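Local coordinates for protein phosphonate monoester hydrolase (Ruegeria pomeroyi, PDB 4UPK) that is a hydrolase of the sulfatase family, within the wider alkaline phosphatase clan, built from an alpha/beta core and assembled as four protein chains, at residues E117-Y123 with V402-P407; Y252-Y256 with L314-E319; E276-F280 with F472-P478. Residues are numbered along the deposited sequence.

Contact 1: E117-Y123 with V402-P407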
loop_
_atom_site.group_PDB
_atom_site.type_symbol
_atom_site.label_atom_id
_atom_site.label_comp_id
_atom_site.label_asym_id
_atom_site.label_seq_id
_atom_site.Cartn_x
_atom_site.Cartn_y
_atom_site.Cartn_z
ATOM N N GLU A 117 -10.441 -10.977 -9.409
ATOM C CA GLU A 117 -10.655 -12.370 -9.034
ATOM C C GLU A 117 -10.344 -13.335 -10.171
ATOM O O GLU A 117 -9.760 -14.381 -9.904
ATOM C CB GLU A 117 -12.040 -12.587 -8.404
ATOM C CG GLU A 117 -12.294 -11.804 -7.121
ATOM C CD GLU A 117 -11.142 -11.644 -6.149
ATOM O OE1 GLU A 117 -10.827 -12.617 -5.424
ATOM O OE2 GLU A 117 -10.557 -10.535 -6.108
ATOM N N MET A 118 -10.673 -12.964 -11.434
ATOM C CA MET A 118 -10.344 -13.748 -12.629
ATOM C C MET A 118 -8.839 -13.759 -12.884
ATOM O O MET A 118 -8.335 -14.754 -13.397
ATOM C CB MET A 118 -11.107 -13.268 -13.878
ATOM C CG MET A 118 -12.588 -13.681 -13.891
ATOM S SD MET A 118 -12.886 -15.456 -14.089
ATOM C CE MET A 118 -12.760 -15.626 -15.853
ATOM N N ARG A 119 -8.114 -12.684 -12.491
ATOM C CA ARG A 119 -6.653 -12.594 -12.603
ATOM C C ARG A 119 -5.962 -13.618 -11.695
ATOM O O ARG A 119 -4.905 -14.159 -12.060
ATOM C CB ARG A 119 -6.156 -11.181 -12.292
ATOM C CG ARG A 119 -6.332 -10.223 -13.458
ATOM C CD ARG A 119 -5.377 -9.067 -13.326
ATOM N NE ARG A 119 -5.457 -8.177 -14.479
ATOM C CZ ARG A 119 -4.408 -7.686 -15.129
ATOM N NH1 ARG A 119 -3.173 -8.026 -14.770
ATOM N NH2 ARG A 119 -4.583 -6.864 -16.153
ATOM N N LYS A 120 -6.587 -13.894 -10.521
ATOM C CA LYS A 120 -6.145 -14.915 -9.559
ATOM C C LYS A 120 -6.295 -16.326 -10.164
ATOM O O LYS A 120 -5.495 -17.208 -9.863
ATOM C CB LYS A 120 -6.916 -14.808 -8.233
ATOM C CG LYS A 120 -6.674 -13.509 -7.463
ATOM C CD LYS A 120 -7.476 -13.493 -6.174
ATOM C CE LYS A 120 -7.305 -12.195 -5.427
ATOM N NZ LYS A 120 -8.238 -12.080 -4.272
ATOM N N ALA A 121 -7.285 -16.507 -11.063
ATOM C CA ALA A 121 -7.559 -17.742 -11.803
ATOM C C ALA A 121 -6.667 -17.881 -13.080
ATOM O O ALA A 121 -6.756 -18.893 -13.786
ATOM C CB ALA A 121 -9.043 -17.820 -12.162
ATOM N N GLY A 122 -5.807 -16.880 -13.331
ATOM C CA GLY A 122 -4.853 -16.866 -14.437
ATOM C C GLY A 122 -5.347 -16.235 -15.723
ATOM O O GLY A 122 -4.678 -16.319 -16.755
ATOM N N TYR A 123 -6.516 -15.591 -15.675
ATOM C CA TYR A 123 -7.120 -14.928 -16.828
ATOM C C TYR A 123 -6.683 -13.479 -16.980
ATOM O O TYR A 123 -6.515 -12.766 -15.985
ATOM C CB TYR A 123 -8.647 -14.946 -16.716
ATOM C CG TYR A 123 -9.285 -16.298 -16.946
ATOM C CD1 TYR A 123 -9.505 -17.175 -15.891
ATOM C CD2 TYR A 123 -9.736 -16.672 -18.209
ATOM C CE1 TYR A 123 -10.119 -18.415 -16.093
ATOM C CE2 TYR A 123 -10.336 -17.913 -18.426
ATOM C CZ TYR A 123 -10.524 -18.780 -17.363
ATOM O OH TYR A 123 -11.150 -19.978 -17.570
ATOM N N VAL A 402 -15.427 -21.161 -13.235
ATOM C CA VAL A 402 -13.984 -21.259 -13.491
ATOM C C VAL A 402 -13.247 -21.989 -12.338
ATOM O O VAL A 402 -12.078 -22.384 -12.491
ATOM C CB VAL A 402 -13.307 -19.903 -13.877
ATOM C CG1 VAL A 402 -14.009 -19.242 -15.052
ATOM C CG2 VAL A 402 -13.229 -18.938 -12.692
ATOM N N GLY A 403 -13.931 -22.141 -11.200
ATOM C CA GLY A 403 -13.398 -22.799 -10.014
ATOM C C GLY A 403 -12.538 -21.897 -9.155
ATOM O O GLY A 403 -11.593 -22.369 -8.522
ATOM N N GLN A 404 -12.851 -20.590 -9.139
ATOM C CA GLN A 404 -12.137 -19.573 -8.368
ATOM C C GLN A 404 -12.972 -19.186 -7.152
ATOM O O GLN A 404 -14.189 -19.019 -7.279
ATOM C CB GLN A 404 -11.840 -18.341 -9.252
ATOM C CG GLN A 404 -11.034 -17.231 -8.584
ATOM C CD GLN A 404 -9.673 -17.667 -8.061
ATOM O OE1 GLN A 404 -8.928 -18.422 -8.705
ATOM N NE2 GLN A 404 -9.300 -17.164 -6.885
ATOM N N GLU A 405 -12.315 -19.050 -5.981
ATOM C CA GLU A 405 -12.922 -18.681 -4.703
ATOM C C GLU A 405 -13.712 -17.388 -4.836
ATOM O O GLU A 405 -13.220 -16.413 -5.416
ATOM C CB GLU A 405 -11.834 -18.514 -3.626
ATOM C CG GLU A 405 -12.376 -18.401 -2.209
ATOM C CD GLU A 405 -11.361 -18.172 -1.104
ATOM O OE1 GLU A 405 -10.147 -18.380 -1.334
ATOM O OE2 GLU A 405 -11.791 -17.799 0.011
ATOM N N ILE A 406 -14.957 -17.398 -4.329
ATOM C CA ILE A 406 -15.787 -16.204 -4.344
ATOM C C ILE A 406 -15.491 -15.462 -3.024
ATOM O O ILE A 406 -15.668 -16.047 -1.949
ATOM C CB ILE A 406 -17.315 -16.484 -4.530
ATOM C CG1 ILE A 406 -17.615 -17.380 -5.765
ATOM C CG2 ILE A 406 -18.105 -15.164 -4.577
ATOM C CD1 ILE A 406 -18.953 -18.115 -5.711
ATOM N N PRO A 407 -15.058 -14.177 -3.077
ATOM C CA PRO A 407 -14.853 -13.422 -1.829
ATOM C C PRO A 407 -16.157 -13.290 -1.012
ATOM O O PRO A 407 -17.251 -13.268 -1.595
ATOM C CB PRO A 407 -14.393 -12.036 -2.335
ATOM C CG PRO A 407 -13.945 -12.241 -3.696
ATOM C CD PRO A 407 -14.784 -13.331 -4.255
#
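Side-chain conformation does much of the fitting where two helix ends meet, and this pair illustrates it. Helices 114-120 and 394-402 each finish in a Schellman motif, with Gly122 and Gly403 taking the positive phi, so the chain turns sharply and Gln404 comes opposite Ala121 (CA to CA 6.0 Å). Met118 starts with its CA-to-CB bond directed away, but m settings of chi1 and chi2 bring the side chain back so that SD lies 3.8 Å from Val402 CG2. Tyr123 completes this apolar patch, its CE1 being 4.1 Å from Val402 CG1, while its hydroxyl is hydrogen-bonded to Ser34 O. Behind them Val36 of strand 35-41 touches both Met118 and Val402. Gln404, in a t,p conformation, lies along the last helical turn, with CG 3.4 Å from Glu117 O and NE2 3.6 Å from Lys120 CB. Glu117 bends (m,m) so that OE1 approaches Pro407 CG at 3.6 Å. Lys120 instead stretches out, m then all t, and its NZ forms a salt bridge with Glu117 OE1 at 2.9 Å. On the same turn, Arg119 turns outward to a salt bridge with Asp144 of the second subunit. Between the segments themselves the closest polar pair, Ala121 N and Gln404 OE1 at 3.5 Å, is too poorly angled to bond, so the junction relies on shape and dispersion rather than on polar bonds.

Contact 2: Y252-Y256 with L314-E319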
loop_
_atom_site.group_PDB
_atom_site.type_symbol
_atom_site.label_atom_id
_atom_site.label_comp_id
_atom_site.label_asym_id
_atom_site.label_seq_id
_atom_site.Cartn_x
_atom_site.Cartn_y
_atom_site.Cartn_z
ATOM N N TYR A 252 -32.106 0.858 -40.134
ATOM C CA TYR A 252 -32.660 0.744 -38.789
ATOM C C TYR A 252 -33.509 1.881 -38.306
ATOM O O TYR A 252 -34.392 1.646 -37.475
ATOM C CB TYR A 252 -31.553 0.471 -37.776
ATOM C CG TYR A 252 -30.748 -0.767 -38.092
ATOM C CD1 TYR A 252 -31.221 -2.039 -37.757
ATOM C CD2 TYR A 252 -29.512 -0.672 -38.725
ATOM C CE1 TYR A 252 -30.483 -3.188 -38.065
ATOM C CE2 TYR A 252 -28.776 -1.806 -39.048
ATOM C CZ TYR A 252 -29.258 -3.062 -38.709
ATOM O OH TYR A 252 -28.469 -4.157 -38.982
ATOM N N ASN A 253 -33.205 3.119 -38.775
ATOM C CA ASN A 253 -33.849 4.368 -38.366
ATOM C C ASN A 253 -35.376 4.369 -38.555
ATOM O O ASN A 253 -36.096 4.882 -37.706
ATOM C CB ASN A 253 -33.187 5.564 -39.091
ATOM C CG ASN A 253 -33.349 5.549 -40.595
ATOM O OD1 ASN A 253 -33.042 4.572 -41.292
ATOM N ND2 ASN A 253 -33.835 6.641 -41.137
ATOM N N THR A 254 -35.848 3.792 -39.666
ATOM C CA THR A 254 -37.258 3.707 -40.052
ATOM C C THR A 254 -37.753 2.269 -40.252
ATOM O O THR A 254 -38.876 2.089 -40.707
ATOM C CB THR A 254 -37.522 4.540 -41.300
ATOM O OG1 THR A 254 -36.568 4.173 -42.290
ATOM C CG2 THR A 254 -37.501 6.043 -41.033
ATOM N N MET A 255 -36.958 1.250 -39.876
ATOM C CA MET A 255 -37.377 -0.151 -40.017
ATOM C C MET A 255 -38.703 -0.478 -39.323
ATOM O O MET A 255 -39.481 -1.263 -39.845
ATOM C CB MET A 255 -36.238 -1.126 -39.694
ATOM C CG MET A 255 -36.184 -1.623 -38.255
ATOM S SD MET A 255 -34.886 -2.837 -37.950
ATOM C CE MET A 255 -35.222 -3.997 -39.171
ATOM N N TYR A 256 -38.977 0.192 -38.188
ATOM C CA TYR A 256 -40.219 0.069 -37.423
ATOM C C TYR A 256 -41.034 1.353 -37.572
ATOM O O TYR A 256 -40.515 2.457 -37.412
ATOM C CB TYR A 256 -39.953 -0.284 -35.932
ATOM C CG TYR A 256 -39.119 -1.540 -35.749
ATOM C CD1 TYR A 256 -39.501 -2.750 -36.334
ATOM C CD2 TYR A 256 -37.924 -1.510 -35.039
ATOM C CE1 TYR A 256 -38.728 -3.901 -36.186
ATOM C CE2 TYR A 256 -37.147 -2.653 -34.884
ATOM C CZ TYR A 256 -37.545 -3.845 -35.469
ATOM O OH TYR A 256 -36.772 -4.974 -35.324
ATOM N N LEU A 314 -35.860 0.576 -30.717
ATOM C CA LEU A 314 -36.053 -0.803 -31.150
ATOM C C LEU A 314 -35.178 -1.159 -32.358
ATOM O O LEU A 314 -34.678 -2.276 -32.428
ATOM C CB LEU A 314 -37.541 -1.112 -31.432
ATOM C CG LEU A 314 -38.534 -1.000 -30.269
ATOM C CD1 LEU A 314 -39.959 -1.130 -30.772
ATOM C CD2 LEU A 314 -38.251 -2.049 -29.183
ATOM N N GLY A 315 -34.953 -0.197 -33.253
ATOM C CA GLY A 315 -34.093 -0.364 -34.430
ATOM C C GLY A 315 -32.627 -0.557 -34.070
ATOM O O GLY A 315 -31.958 -1.397 -34.662
ATOM N N LEU A 316 -32.140 0.161 -33.026
ATOM C CA LEU A 316 -30.780 0.054 -32.462
ATOM C C LEU A 316 -30.570 -1.290 -31.760
ATOM O O LEU A 316 -29.468 -1.845 -31.851
ATOM C CB LEU A 316 -30.466 1.219 -31.507
ATOM C CG LEU A 316 -30.244 2.589 -32.147
ATOM C CD1 LEU A 316 -30.290 3.704 -31.071
ATOM C CD2 LEU A 316 -28.947 2.630 -32.927
ATOM N N ALA A 317 -31.608 -1.812 -31.069
ATOM C CA ALA A 317 -31.607 -3.135 -30.417
ATOM C C ALA A 317 -31.486 -4.235 -31.509
ATOM O O ALA A 317 -30.677 -5.140 -31.355
ATOM C CB ALA A 317 -32.869 -3.331 -29.601
ATOM N N THR A 318 -32.222 -4.112 -32.628
ATOM C CA THR A 318 -32.115 -5.046 -33.761
ATOM C C THR A 318 -30.659 -5.018 -34.353
ATOM O O THR A 318 -30.100 -6.076 -34.608
ATOM C CB THR A 318 -33.289 -4.827 -34.755
ATOM O OG1 THR A 318 -34.489 -5.264 -34.113
ATOM C CG2 THR A 318 -33.127 -5.604 -36.090
ATOM N N GLU A 319 -30.042 -3.827 -34.503
ATOM C CA GLU A 319 -28.673 -3.722 -34.989
ATOM C C GLU A 319 -27.669 -4.356 -33.999
ATOM O O GLU A 319 -26.734 -5.016 -34.431
ATOM C CB GLU A 319 -28.307 -2.278 -35.339
ATOM C CG GLU A 319 -26.943 -2.164 -36.041
ATOM C CD GLU A 319 -26.351 -0.767 -36.038
ATOM O OE1 GLU A 319 -26.789 0.061 -35.209
ATOM O OE2 GLU A 319 -25.468 -0.487 -36.879
#
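Leu314 opens the contact: its CB packs 3.6 Å from Tyr256 CD2, and its carbonyl O lies 3.5 Å from CE2 at the edge of that same ring. At Gly315 the backbones come closest, with CA 4.7 Å from Tyr252 CA; a CB here would fall on Tyr252 O, so close passage depends on the missing side chain. This residue's O also lies 3.2 Å from Tyr252 CD1. The helix concerned, 303-333, belongs to the connection between strands 234-239 and 340-346, which both pair in parallel with strand 35-41 in the central sheet of the alpha/beta fold; the loop 252-256 thus folds back onto a helix of its own crossover. One turn later Thr318 accepts a short hydrogen bond from Tyr256 OH to OG1, 2.6 Å, and both hydroxyls also bond to the backbone of Glu58. Its CG2 rests 3.8 Å from Met255 SD. Glu319 finally lays its CB over the face of Tyr252, a CH-pi contact 3.5 Å from the ring centroid, while its OE2 bonds to Ser212.

Contact 3: E276-F280 with F472-P478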
loop_
_atom_site.group_PDB
_atom_site.type_symbol
_atom_site.label_atom_id
_atom_site.label_comp_id
_atom_site.label_asym_id
_atom_site.label_seq_id
_atom_site.Cartn_x
_atom_site.Cartn_y
_atom_site.Cartn_z
ATOM N N GLU A 276 -49.774 10.091 -7.699
ATOM C CA GLU A 276 -49.487 8.797 -7.091
ATOM C C GLU A 276 -48.427 8.892 -5.980
ATOM O O GLU A 276 -48.564 8.241 -4.943
ATOM C CB GLU A 276 -49.180 7.707 -8.139
ATOM C CG GLU A 276 -50.386 7.300 -8.984
ATOM C CD GLU A 276 -51.657 6.938 -8.240
ATOM O OE1 GLU A 276 -51.588 6.133 -7.284
ATOM O OE2 GLU A 276 -52.732 7.443 -8.628
ATOM N N HIS A 277 -47.416 9.773 -6.160
ATOM C CA HIS A 277 -46.389 10.067 -5.156
ATOM C C HIS A 277 -45.605 11.300 -5.641
ATOM O O HIS A 277 -45.296 11.385 -6.834
ATOM C CB HIS A 277 -45.461 8.850 -4.875
ATOM C CG HIS A 277 -44.572 8.979 -3.665
ATOM N ND1 HIS A 277 -43.451 9.811 -3.669
ATOM C CD2 HIS A 277 -44.624 8.329 -2.476
ATOM C CE1 HIS A 277 -42.896 9.675 -2.473
ATOM N NE2 HIS A 277 -43.558 8.783 -1.726
ATOM N N PRO A 278 -45.274 12.251 -4.733
ATOM C CA PRO A 278 -44.533 13.460 -5.140
ATOM C C PRO A 278 -43.175 13.249 -5.819
ATOM O O PRO A 278 -42.732 14.156 -6.521
ATOM C CB PRO A 278 -44.359 14.212 -3.822
ATOM C CG PRO A 278 -45.453 13.734 -2.968
ATOM C CD PRO A 278 -45.590 12.299 -3.293
ATOM N N PHE A 279 -42.515 12.092 -5.594
ATOM C CA PHE A 279 -41.223 11.672 -6.173
ATOM C C PHE A 279 -41.225 11.766 -7.717
ATOM O O PHE A 279 -40.187 12.046 -8.318
ATOM C CB PHE A 279 -40.909 10.207 -5.745
ATOM C CG PHE A 279 -39.827 9.501 -6.547
ATOM C CD1 PHE A 279 -40.141 8.802 -7.710
ATOM C CD2 PHE A 279 -38.491 9.576 -6.164
ATOM C CE1 PHE A 279 -39.139 8.194 -8.471
ATOM C CE2 PHE A 279 -37.491 8.967 -6.927
ATOM C CZ PHE A 279 -37.822 8.271 -8.066
ATOM N N PHE A 280 -42.393 11.470 -8.334
ATOM C CA PHE A 280 -42.639 11.435 -9.777
ATOM C C PHE A 280 -42.707 12.778 -10.465
ATOM O O PHE A 280 -42.612 12.838 -11.697
ATOM C CB PHE A 280 -43.825 10.525 -10.121
ATOM C CG PHE A 280 -43.602 9.095 -9.701
ATOM C CD1 PHE A 280 -42.572 8.344 -10.251
ATOM C CD2 PHE A 280 -44.411 8.504 -8.738
ATOM C CE1 PHE A 280 -42.345 7.035 -9.832
ATOM C CE2 PHE A 280 -44.212 7.182 -8.357
ATOM C CZ PHE A 280 -43.165 6.466 -8.883
ATOM N N PHE A 472 -37.991 5.584 1.346
ATOM C CA PHE A 472 -37.031 6.697 1.244
ATOM C C PHE A 472 -36.289 6.947 2.569
ATOM O O PHE A 472 -36.897 6.862 3.629
ATOM C CB PHE A 472 -37.786 7.998 0.869
ATOM C CG PHE A 472 -38.432 7.954 -0.489
ATOM C CD1 PHE A 472 -39.727 7.465 -0.649
ATOM C CD2 PHE A 472 -37.736 8.362 -1.619
ATOM C CE1 PHE A 472 -40.307 7.390 -1.907
ATOM C CE2 PHE A 472 -38.329 8.304 -2.880
ATOM C CZ PHE A 472 -39.611 7.829 -3.013
ATOM N N ALA A 473 -34.986 7.325 2.487
ATOM C CA ALA A 473 -34.153 7.728 3.629
ATOM C C ALA A 473 -34.653 9.112 4.077
ATOM O O ALA A 473 -34.720 9.395 5.270
ATOM C CB ALA A 473 -32.688 7.809 3.211
ATOM N N ALA A 474 -35.032 9.964 3.093
ATOM C CA ALA A 474 -35.603 11.292 3.303
ATOM C C ALA A 474 -37.058 11.173 3.814
ATOM O O ALA A 474 -37.670 10.100 3.738
ATOM C CB ALA A 474 -35.573 12.068 2.002
ATOM N N ASP A 475 -37.604 12.271 4.342
ATOM C CA ASP A 475 -38.952 12.304 4.893
ATOM C C ASP A 475 -40.074 12.317 3.841
ATOM O O ASP A 475 -40.939 13.202 3.842
ATOM C CB ASP A 475 -39.094 13.431 5.918
ATOM C CG ASP A 475 -39.558 12.911 7.259
ATOM O OD1 ASP A 475 -40.787 12.762 7.440
ATOM O OD2 ASP A 475 -38.681 12.571 8.105
ATOM N N LEU A 476 -40.056 11.314 2.953
ATOM C CA LEU A 476 -41.048 11.090 1.894
ATOM C C LEU A 476 -41.764 9.785 2.203
ATOM O O LEU A 476 -41.098 8.818 2.585
ATOM C CB LEU A 476 -40.379 10.999 0.518
ATOM C CG LEU A 476 -39.869 12.295 -0.093
ATOM C CD1 LEU A 476 -39.089 12.001 -1.359
ATOM C CD2 LEU A 476 -41.022 13.277 -0.399
ATOM N N PRO A 477 -43.106 9.717 2.071
ATOM C CA PRO A 477 -43.806 8.471 2.418
ATOM C C PRO A 477 -43.494 7.264 1.521
ATOM O O PRO A 477 -43.081 7.423 0.369
ATOM C CB PRO A 477 -45.296 8.866 2.358
ATOM C CG PRO A 477 -45.352 10.033 1.457
ATOM C CD PRO A 477 -44.067 10.779 1.680
ATOM N N PRO A 478 -43.711 6.022 2.030
ATOM C CA PRO A 478 -43.477 4.849 1.180
ATOM C C PRO A 478 -44.458 4.731 0.008
ATOM O O PRO A 478 -45.483 5.426 -0.037
ATOM C CB PRO A 478 -43.667 3.671 2.145
ATOM C CG PRO A 478 -44.506 4.185 3.240
ATOM C CD PRO A 478 -44.165 5.633 3.385
#
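A single imidazole with both nitrogens engaged, one locally and one at long range, is the striking element here. His277 ND1 accepts from Phe279 N at 3.1 Å, a capping bond in the turn that leads into helix 280-286, while NE2 donates to Pro477 O at only 2.5 Å, with an N-H...O angle of 154°. Pro477 lies in the connection between strands 467-472 and 479-482, so the histidine ties a helix entrance in the sulfatase-family region to a hairpin of the four-stranded antiparallel sheet. Such a smaller C-terminal sheet, set beside the main alpha/beta core, is a familiar feature of sulfatases. Around the polar bond an aromatic cluster forms. The rings of His277 and Phe472 are nearly parallel (21°) but slid apart, with centroids 5.1 Å from each other, so they barely overlap; His277 CE1 still reaches 3.5 Å from Phe472 CE1. Phe279 meets Phe472 obliquely, CD2 to CE2 at 3.5 Å, and stacks elsewhere on Trp446. Leu476, the last residue of an inverse gamma turn centred on Asp475, brings its CB 4.1 Å from His277 CE1. The outer side of this connection faces the third subunit, where Arg511 of that chain is hydrogen-bonded to Phe472 O. Accepting at ND1 and donating at NE2 defines a neutral imidazole protonated at NE2, and the tautomer matters: the same ring must offer a lone pair to its own turn and a proton to the hairpin, within surroundings that are otherwise largely apolar.

The three contacts illustrate how distant parts of one chain are joined at well separated places. Their centres are 38 Å (contacts 1 and 2), 42 Å (1 and 3) and 37 Å (2 and 3) apart, and nearest atoms stay at least about 22 Å from each other, so none touches another. Along the chain, contact 2 is nested inside the loop closed by contact 1, whereas contact 3 crosses both, its second segment lying in a connection of the C-terminal sheet. Contacts 1 and 2 thus tie parts of the alpha/beta core to each other; contact 3 joins the core to that sheet. Contacts 1 and 3 also border neighbouring subunits, the second and the third respectively, while no other chain of the assembly touches contact 2.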